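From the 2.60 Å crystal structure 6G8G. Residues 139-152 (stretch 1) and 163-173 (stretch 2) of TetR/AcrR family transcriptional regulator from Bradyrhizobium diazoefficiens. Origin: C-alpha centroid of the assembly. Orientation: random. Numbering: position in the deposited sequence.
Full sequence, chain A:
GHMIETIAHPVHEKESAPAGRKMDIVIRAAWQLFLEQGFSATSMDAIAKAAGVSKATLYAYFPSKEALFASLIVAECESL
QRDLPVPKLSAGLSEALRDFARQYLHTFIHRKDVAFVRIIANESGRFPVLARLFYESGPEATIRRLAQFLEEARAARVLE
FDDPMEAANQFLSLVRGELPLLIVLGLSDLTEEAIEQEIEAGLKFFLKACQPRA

Stretch 1, residues 139-152: PEATIRRLAQFLEE
Stretch 2 (163-173) DPMEAANQFLS

Residues 139-152 and 164-173 form two helices, both continuing later in the chain. Their axes approach to 8.1 Å, with 114° between their N-to-C directions. The closest register pairs Ala 147 with Pro 164, CA to CA 4.9 Å. No hydrogen bond crosses the contact, which is largely apolar and buries 626 Å², summed over both sides.

Asp 163 (phi/psi -128/125, chi1 t) caps the second helix, its OD1 and OD2 accepting weak bonds from Met 165 N (3.4 Å) and Glu 166 N (3.2 Å), respectively. Pro 164 follows in the first turn, where its lack of an amide hydrogen costs no helical bond.

Small residues permit the close approach. Ala 168 CB points toward the first helix and sits among Ile 143, Leu 146, Ala 147 and Leu 150, 3.5 Å from Ile 143 O and 4.1 Å from Ala 147 CB. Ala 147 CB in turn lies 3.6 Å from Pro 164 O.

Larger side chains interlock around this centre. Ile 143 (m, t) fits among Met 165, Ala 168, Asn 169 and Leu 172: its CG2 reaches Met 165 CE at 3.7 Å, while its CD1 lies 3.6 Å from Asn 169 ND2. Met 165, a selenomethionine, leaves its backbone sideways, but its m, t, p conformation turns its end back, placing CE beside Glu 140, Ile 143 and Arg 144, while its CG packs 3.9 Å from Ala 147 CB. Leu 146 (t, chi2 55°) places CD2 3.6 Å from Phe 171 CD2, obliquely to the ring, and 4.0 Å from Leu 172 CG. Leu 172 (m, t) sets CD1 3.9 Å from Ile 143 CG1. Leu 150 (m, t) directs CD1 to Ala 168 N (3.6 Å) and Ala 167 CB (3.9 Å).

At the more exposed margin, Glu 151 (chi1 m) contributes aliphatic CG, 3.8 Å from Pro 164 CB.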

# COMPACT_ATOMS: atom_id res chain seq x y z
N PRO A 139 1.41 -5.71 -10.71
CA PRO A 139 1.83 -6.33 -9.47
C PRO A 139 1.91 -7.85 -9.53
O PRO A 139 2.93 -8.42 -9.14
CB PRO A 139 0.73 -5.90 -8.51
CG PRO A 139 0.29 -4.60 -9.00
CD PRO A 139 0.40 -4.65 -10.50
N GLU A 140 0.85 -8.51 -9.98
CA GLU A 140 0.89 -9.97 -9.98
C GLU A 140 1.91 -10.45 -10.99
O GLU A 140 2.54 -11.48 -10.81
CB GLU A 140 -0.47 -10.59 -10.24
CG GLU A 140 -0.51 -12.04 -9.83
CD GLU A 140 -1.89 -12.67 -9.84
OE1 GLU A 140 -2.48 -12.87 -8.74
OE2 GLU A 140 -2.36 -12.97 -10.96
N ALA A 141 2.09 -9.71 -12.07
CA ALA A 141 3.08 -10.10 -13.07
C ALA A 141 4.48 -10.07 -12.50
O ALA A 141 5.29 -10.96 -12.77
CB ALA A 141 3.01 -9.19 -14.28
N THR A 142 4.76 -9.05 -11.72
CA THR A 142 6.02 -8.96 -11.03
C THR A 142 6.24 -10.17 -10.12
O THR A 142 7.31 -10.77 -10.10
CB THR A 142 6.09 -7.69 -10.18
OG1 THR A 142 6.00 -6.56 -11.03
CG2 THR A 142 7.40 -7.63 -9.43
N ILE A 143 5.22 -10.53 -9.37
CA ILE A 143 5.35 -11.72 -8.54
C ILE A 143 5.70 -12.96 -9.38
O ILE A 143 6.60 -13.70 -9.03
CB ILE A 143 4.05 -11.96 -7.76
CG1 ILE A 143 3.88 -10.90 -6.67
CG2 ILE A 143 4.03 -13.35 -7.13
CD1 ILE A 143 2.50 -10.92 -6.02
N ARG A 144 4.98 -13.18 -10.48
CA ARG A 144 5.22 -14.33 -11.33
C ARG A 144 6.62 -14.40 -11.89
O ARG A 144 7.21 -15.46 -11.91
CB ARG A 144 4.23 -14.36 -12.47
CG ARG A 144 2.83 -14.72 -12.02
CD ARG A 144 1.74 -14.67 -13.07
NE ARG A 144 1.88 -13.76 -14.22
CZ ARG A 144 1.11 -12.70 -14.53
NH1 ARG A 144 0.08 -12.30 -13.74
NH2 ARG A 144 1.38 -12.03 -15.64
N ARG A 145 7.17 -13.27 -12.32
CA ARG A 145 8.54 -13.26 -12.84
C ARG A 145 9.52 -13.68 -11.80
O ARG A 145 10.45 -14.43 -12.07
CB ARG A 145 8.96 -11.88 -13.32
CG ARG A 145 8.55 -11.64 -14.75
CD ARG A 145 8.50 -10.17 -15.04
NE ARG A 145 9.78 -9.49 -14.91
CZ ARG A 145 10.58 -9.19 -15.93
NH1 ARG A 145 10.32 -9.60 -17.16
NH2 ARG A 145 11.68 -8.50 -15.68
N LEU A 146 9.35 -13.16 -10.60
CA LEU A 146 10.28 -13.46 -9.54
C LEU A 146 10.11 -14.91 -9.18
O LEU A 146 11.08 -15.60 -8.90
CB LEU A 146 10.03 -12.57 -8.34
CG LEU A 146 10.96 -12.83 -7.17
CD1 LEU A 146 12.40 -12.72 -7.59
CD2 LEU A 146 10.67 -11.85 -6.05
N ALA A 147 8.87 -15.36 -9.15
CA ALA A 147 8.58 -16.73 -8.76
C ALA A 147 9.31 -17.67 -9.69
O ALA A 147 9.89 -18.65 -9.24
CB ALA A 147 7.09 -16.98 -8.77
N GLN A 148 9.35 -17.37 -10.97
CA GLN A 148 10.05 -18.28 -11.87
C GLN A 148 11.53 -18.31 -11.57
O GLN A 148 12.16 -19.37 -11.56
CB GLN A 148 9.82 -17.89 -13.33
CG GLN A 148 8.34 -17.96 -13.73
CD GLN A 148 8.11 -17.53 -15.15
OE1 GLN A 148 8.81 -17.95 -16.06
NE2 GLN A 148 7.11 -16.67 -15.36
N PHE A 149 12.11 -17.18 -11.24
CA PHE A 149 13.51 -17.22 -10.78
C PHE A 149 13.66 -18.04 -9.50
O PHE A 149 14.63 -18.77 -9.34
CB PHE A 149 14.04 -15.82 -10.55
CG PHE A 149 15.36 -15.79 -9.88
CD1 PHE A 149 16.51 -16.17 -10.57
CD2 PHE A 149 15.47 -15.44 -8.55
CE1 PHE A 149 17.76 -16.15 -9.93
CE2 PHE A 149 16.71 -15.42 -7.91
CZ PHE A 149 17.85 -15.76 -8.60
N LEU A 150 12.73 -17.90 -8.56
CA LEU A 150 12.87 -18.63 -7.31
C LEU A 150 12.73 -20.13 -7.55
O LEU A 150 13.33 -20.90 -6.82
CB LEU A 150 11.90 -18.13 -6.25
CG LEU A 150 12.07 -16.67 -5.80
CD1 LEU A 150 11.06 -16.31 -4.71
CD2 LEU A 150 13.47 -16.37 -5.32
N GLU A 151 11.97 -20.57 -8.55
CA GLU A 151 11.90 -22.01 -8.85
C GLU A 151 13.26 -22.55 -9.24
O GLU A 151 13.62 -23.65 -8.85
CB GLU A 151 10.97 -22.31 -10.00
CG GLU A 151 9.51 -22.05 -9.71
CD GLU A 151 8.60 -23.05 -10.40
OE1 GLU A 151 7.82 -22.64 -11.31
OE2 GLU A 151 8.68 -24.26 -10.02
N GLU A 152 13.99 -21.76 -10.02
CA GLU A 152 15.33 -22.16 -10.47
C GLU A 152 16.26 -22.27 -9.29
O GLU A 152 16.99 -23.23 -9.16
CB GLU A 152 15.93 -21.13 -11.42
CG GLU A 152 15.24 -20.97 -12.77
CD GLU A 152 15.01 -22.33 -13.44
OE1 GLU A 152 15.96 -23.04 -13.87
OE2 GLU A 152 13.82 -22.72 -13.47
N ASP A 163 6.01 -22.96 -1.90
CA ASP A 163 5.35 -22.33 -3.07
C ASP A 163 6.10 -21.08 -3.55
O ASP A 163 6.34 -20.15 -2.78
CB ASP A 163 3.87 -21.99 -2.76
CG ASP A 163 3.20 -21.14 -3.87
OD1 ASP A 163 3.47 -21.36 -5.07
OD2 ASP A 163 2.37 -20.28 -3.52
N PRO A 164 6.47 -21.06 -4.83
CA PRO A 164 7.27 -19.97 -5.37
C PRO A 164 6.57 -18.61 -5.43
O PRO A 164 7.21 -17.58 -5.21
CB PRO A 164 7.62 -20.45 -6.77
CG PRO A 164 6.60 -21.49 -7.09
CD PRO A 164 6.34 -22.16 -5.78
N MSE A 165 5.27 -18.59 -5.65
CA MSE A 165 4.54 -17.32 -5.63
C MSE A 165 4.44 -16.77 -4.23
O MSE A 165 4.66 -15.59 -4.01
CB MSE A 165 3.17 -17.52 -6.27
CG MSE A 165 3.43 -17.62 -7.76
SE MSE A 165 1.77 -17.32 -8.78
CE MSE A 165 1.29 -15.49 -8.28
N GLU A 166 4.13 -17.63 -3.27
CA GLU A 166 4.11 -17.23 -1.91
C GLU A 166 5.46 -16.64 -1.57
O GLU A 166 5.53 -15.58 -0.96
CB GLU A 166 3.77 -18.45 -1.03
CG GLU A 166 3.67 -18.17 0.48
CD GLU A 166 3.06 -19.31 1.28
OE1 GLU A 166 3.67 -20.42 1.34
OE2 GLU A 166 1.95 -19.08 1.84
N ALA A 167 6.54 -17.30 -1.96
CA ALA A 167 7.88 -16.83 -1.59
C ALA A 167 8.21 -15.54 -2.28
O ALA A 167 8.82 -14.66 -1.70
CB ALA A 167 8.92 -17.87 -1.90
N ALA A 168 7.81 -15.41 -3.52
CA ALA A 168 8.06 -14.18 -4.25
C ALA A 168 7.35 -13.05 -3.55
O ALA A 168 7.91 -11.98 -3.33
CB ALA A 168 7.58 -14.31 -5.68
N ASN A 169 6.11 -13.28 -3.20
CA ASN A 169 5.32 -12.23 -2.57
C ASN A 169 5.91 -11.83 -1.22
O ASN A 169 5.87 -10.68 -0.81
CB ASN A 169 3.89 -12.72 -2.44
CG ASN A 169 2.97 -11.70 -1.86
OD1 ASN A 169 2.33 -12.01 -0.90
ND2 ASN A 169 2.84 -10.51 -2.46
N GLN A 170 6.51 -12.79 -0.54
CA GLN A 170 7.09 -12.51 0.74
C GLN A 170 8.33 -11.68 0.59
O GLN A 170 8.53 -10.71 1.31
CB GLN A 170 7.39 -13.81 1.46
CG GLN A 170 6.10 -14.44 1.95
CD GLN A 170 6.25 -15.90 2.32
OE1 GLN A 170 7.11 -16.61 1.80
NE2 GLN A 170 5.41 -16.35 3.23
N PHE A 171 9.13 -12.02 -0.40
CA PHE A 171 10.33 -11.23 -0.69
C PHE A 171 9.98 -9.78 -0.98
O PHE A 171 10.59 -8.87 -0.45
CB PHE A 171 11.09 -11.82 -1.88
CG PHE A 171 12.28 -11.02 -2.27
CD1 PHE A 171 13.46 -11.16 -1.59
CD2 PHE A 171 12.22 -10.15 -3.33
CE1 PHE A 171 14.57 -10.43 -1.95
CE2 PHE A 171 13.34 -9.42 -3.71
CZ PHE A 171 14.51 -9.56 -3.02
N LEU A 172 8.97 -9.58 -1.80
CA LEU A 172 8.58 -8.25 -2.20
C LEU A 172 7.93 -7.49 -1.05
O LEU A 172 8.25 -6.33 -0.82
CB LEU A 172 7.67 -8.31 -3.41
CG LEU A 172 8.32 -8.91 -4.66
CD1 LEU A 172 7.28 -9.30 -5.70
CD2 LEU A 172 9.32 -7.94 -5.27
N SER A 173 7.08 -8.14 -0.28
CA SER A 173 6.57 -7.49 0.93
C SER A 173 7.69 -7.06 1.89
O SER A 173 7.62 -5.99 2.44
CB SER A 173 5.62 -8.40 1.66
OG SER A 173 4.56 -8.73 0.78